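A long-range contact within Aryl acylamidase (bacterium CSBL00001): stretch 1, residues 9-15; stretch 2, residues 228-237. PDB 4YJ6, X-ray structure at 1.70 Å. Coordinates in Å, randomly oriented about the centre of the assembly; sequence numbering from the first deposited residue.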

# COMPACT_ATOMS: atom_id res chain seq x y z
N HIS A 9 9.78 15.39 -12.97
CA HIS A 9 9.32 14.07 -13.41
C HIS A 9 10.43 13.07 -13.19
O HIS A 9 11.58 13.31 -13.58
N TRP A 10 10.10 11.94 -12.54
CA TRP A 10 11.05 10.84 -12.29
C TRP A 10 12.17 11.11 -11.26
O TRP A 10 13.01 10.23 -11.01
N LYS A 11 12.21 12.29 -10.66
CA LYS A 11 13.21 12.55 -9.64
C LYS A 11 12.84 11.77 -8.37
O LYS A 11 11.64 11.65 -8.06
N SER A 12 13.85 11.27 -7.67
CA SER A 12 13.61 10.59 -6.39
C SER A 12 13.34 11.58 -5.26
O SER A 12 13.62 12.78 -5.38
N ALA A 13 12.78 11.10 -4.16
CA ALA A 13 12.63 11.96 -2.99
C ALA A 13 14.00 12.42 -2.50
O ALA A 13 14.17 13.57 -2.11
N ALA A 14 14.99 11.51 -2.51
CA ALA A 14 16.33 11.89 -2.10
C ALA A 14 16.84 13.02 -3.00
O ALA A 14 17.44 13.99 -2.52
N GLU A 15 16.60 12.92 -4.29
CA GLU A 15 17.06 13.97 -5.22
C GLU A 15 16.35 15.29 -4.97
O GLU A 15 16.98 16.34 -4.93
N THR A 228 7.09 3.65 -3.37
CA THR A 228 8.17 4.47 -3.96
C THR A 228 8.72 3.76 -5.20
O THR A 228 8.31 2.66 -5.53
N ARG A 229 9.69 4.38 -5.88
CA ARG A 229 10.36 3.70 -6.99
C ARG A 229 11.70 3.15 -6.55
O ARG A 229 12.25 2.28 -7.23
N THR A 230 12.25 3.67 -5.45
CA THR A 230 13.53 3.17 -4.93
C THR A 230 13.40 2.76 -3.48
O THR A 230 12.58 3.29 -2.74
N VAL A 231 14.26 1.83 -3.08
CA VAL A 231 14.25 1.39 -1.70
C VAL A 231 14.75 2.50 -0.79
O VAL A 231 14.21 2.69 0.30
N ARG A 232 15.74 3.28 -1.25
CA ARG A 232 16.25 4.40 -0.47
C ARG A 232 15.11 5.40 -0.15
O ARG A 232 15.01 5.89 0.96
N ASP A 233 14.25 5.69 -1.11
CA ASP A 233 13.18 6.66 -0.83
C ASP A 233 12.23 6.08 0.20
O ASP A 233 11.63 6.82 0.99
N ALA A 234 12.02 4.78 0.16
CA ALA A 234 11.12 4.17 1.15
C ALA A 234 11.76 4.24 2.53
O ALA A 234 11.09 4.49 3.53
N ALA A 235 13.07 4.03 2.60
CA ALA A 235 13.75 4.15 3.89
C ALA A 235 13.68 5.57 4.41
O ALA A 235 13.49 5.78 5.62
N LEU A 236 13.83 6.56 3.53
CA LEU A 236 13.71 7.96 3.97
C LEU A 236 12.27 8.22 4.52
O LEU A 236 12.10 8.85 5.59
N ALA A 237 11.26 7.78 3.77
CA ALA A 237 9.88 7.95 4.20
C ALA A 237 9.62 7.21 5.53
O ALA A 237 8.92 7.71 6.41

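Along stretch 2 the contact begins at Arg229, because Thr228 lies out of reach; its chi1 is p and its OG1 donates to Thr230 O at 2.7 Å. The CA-to-CB bond of Arg229 points toward stretch 1, and an m, t, m run of chi1 to chi3 carries the guanidinium across to the loop that precedes the helix of stretch 1. Trp10, with chi1 m and chi2 110°, sets CE3 over one guanidinium face, while Arg229 CD lies at the indole edge, 3.8 Å from Trp10 CZ3. In the guanidinium plane, Arg229 NH2 is 3.0 Å from Lys11 O, but the angle is too poor for a hydrogen bond. A water makes the better-directed link: it accepts from Arg229 NE at 2.9 Å and donates to Trp10 O at 2.8 Å. Arg229 NH1 is satisfied elsewhere in the structure.

Thr230, chi1 p, contributes mainly by organising its own helix: its OG1 caps the N-terminus by accepting from Asp233 N at 2.9 Å. Val231 is out of reach. Arg232 (chi1 and chi2 both t) adds a small contact, its CD 4.1 Å from Ala14 CB.

Asp233 is the polar centre. With chi1 m (-81°) and chi2 near -5°, its carboxylate meets the start of the helix in stretch 1: Ala13 N donates to Asp233 OD2 (2.7 Å, 159°) and Ala14 N to Asp233 OD1 (3.0 Å, 154°). These amides lie in the first turn, where no preceding helical carbonyls serve them. Ser12 OG (chi1 p) caps the same turn by accepting from Glu15 N at 2.9 Å, and Ser12 CB lies 3.3 Å from Asp233 OD2.

Ala234 and Ala235 are out of reach. One turn beyond Asp233, Leu236 points toward stretch 1; its m, t rotamer brings CD1 to 3.8 Å from Ala14 CB, an apolar contact beside the carboxylate.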

# COMPACT_ATOMS: atom_id res chain seq x y z
CB HIS A 9 8.94 14.11 -14.90
CG HIS A 9 8.00 13.03 -15.32
ND1 HIS A 9 7.71 12.78 -16.65
CD2 HIS A 9 7.26 12.14 -14.61
CE1 HIS A 9 6.84 11.79 -16.74
NE2 HIS A 9 6.55 11.38 -15.51
CB TRP A 10 11.66 10.30 -13.62
CG TRP A 10 10.61 9.86 -14.61
CD1 TRP A 10 10.29 10.48 -15.81
CD2 TRP A 10 9.75 8.72 -14.51
NE1 TRP A 10 9.27 9.78 -16.43
CE2 TRP A 10 8.92 8.70 -15.66
CE3 TRP A 10 9.60 7.70 -13.55
CZ2 TRP A 10 7.95 7.71 -15.88
CZ3 TRP A 10 8.64 6.72 -13.76
CH2 TRP A 10 7.82 6.73 -14.93
CB LYS A 11 13.28 14.04 -9.30
CG LYS A 11 13.82 14.88 -10.45
CD LYS A 11 15.35 14.80 -10.54
CE LYS A 11 15.91 15.90 -11.47
NZ LYS A 11 15.57 15.62 -12.90
CB SER A 12 14.78 9.69 -6.01
OG SER A 12 15.90 10.46 -5.65
CB ALA A 13 11.88 11.21 -1.85
CB ALA A 14 17.28 10.68 -2.18
CB GLU A 15 16.87 13.54 -6.66
CG GLU A 15 17.90 12.48 -7.05
CD GLU A 15 17.66 11.88 -8.43
OE1 GLU A 15 16.49 11.69 -8.82
OE2 GLU A 15 18.67 11.55 -9.12
CB THR A 228 9.35 4.62 -2.99
OG1 THR A 228 9.85 3.33 -2.63
CG2 THR A 228 8.93 5.36 -1.71
CB ARG A 229 10.57 4.64 -8.20
CG ARG A 229 9.24 5.03 -8.89
CD ARG A 229 9.43 5.89 -10.16
NE ARG A 229 10.08 7.14 -9.83
CZ ARG A 229 9.45 8.23 -9.39
NH1 ARG A 229 8.12 8.28 -9.29
NH2 ARG A 229 10.17 9.30 -9.08
CB THR A 230 14.66 4.21 -4.97
OG1 THR A 230 14.42 5.24 -3.97
CG2 THR A 230 14.74 4.85 -6.35
CB VAL A 231 15.08 0.09 -1.52
CG1 VAL A 231 15.11 -0.33 -0.04
CG2 VAL A 231 14.45 -1.02 -2.42
CB ARG A 232 17.37 5.16 -1.23
CG ARG A 232 17.85 6.46 -0.51
CD ARG A 232 19.04 7.11 -1.25
NE ARG A 232 20.17 6.18 -1.18
CZ ARG A 232 20.85 5.66 -2.22
NH1 ARG A 232 20.59 6.02 -3.50
NH2 ARG A 232 21.84 4.78 -1.98
CB ASP A 233 12.37 7.02 -2.07
CG ASP A 233 13.07 8.08 -2.94
OD1 ASP A 233 14.13 8.61 -2.54
OD2 ASP A 233 12.52 8.37 -4.01
CB ALA A 234 10.84 2.69 0.76
CB ALA A 235 15.19 3.71 3.77
CB LEU A 236 14.05 8.93 2.83
CG LEU A 236 15.53 8.91 2.43
CD1 LEU A 236 15.71 9.78 1.19
CD2 LEU A 236 16.54 9.36 3.55
CB ALA A 237 8.90 7.48 3.15
O HOH W 1 12.67 7.42 -11.18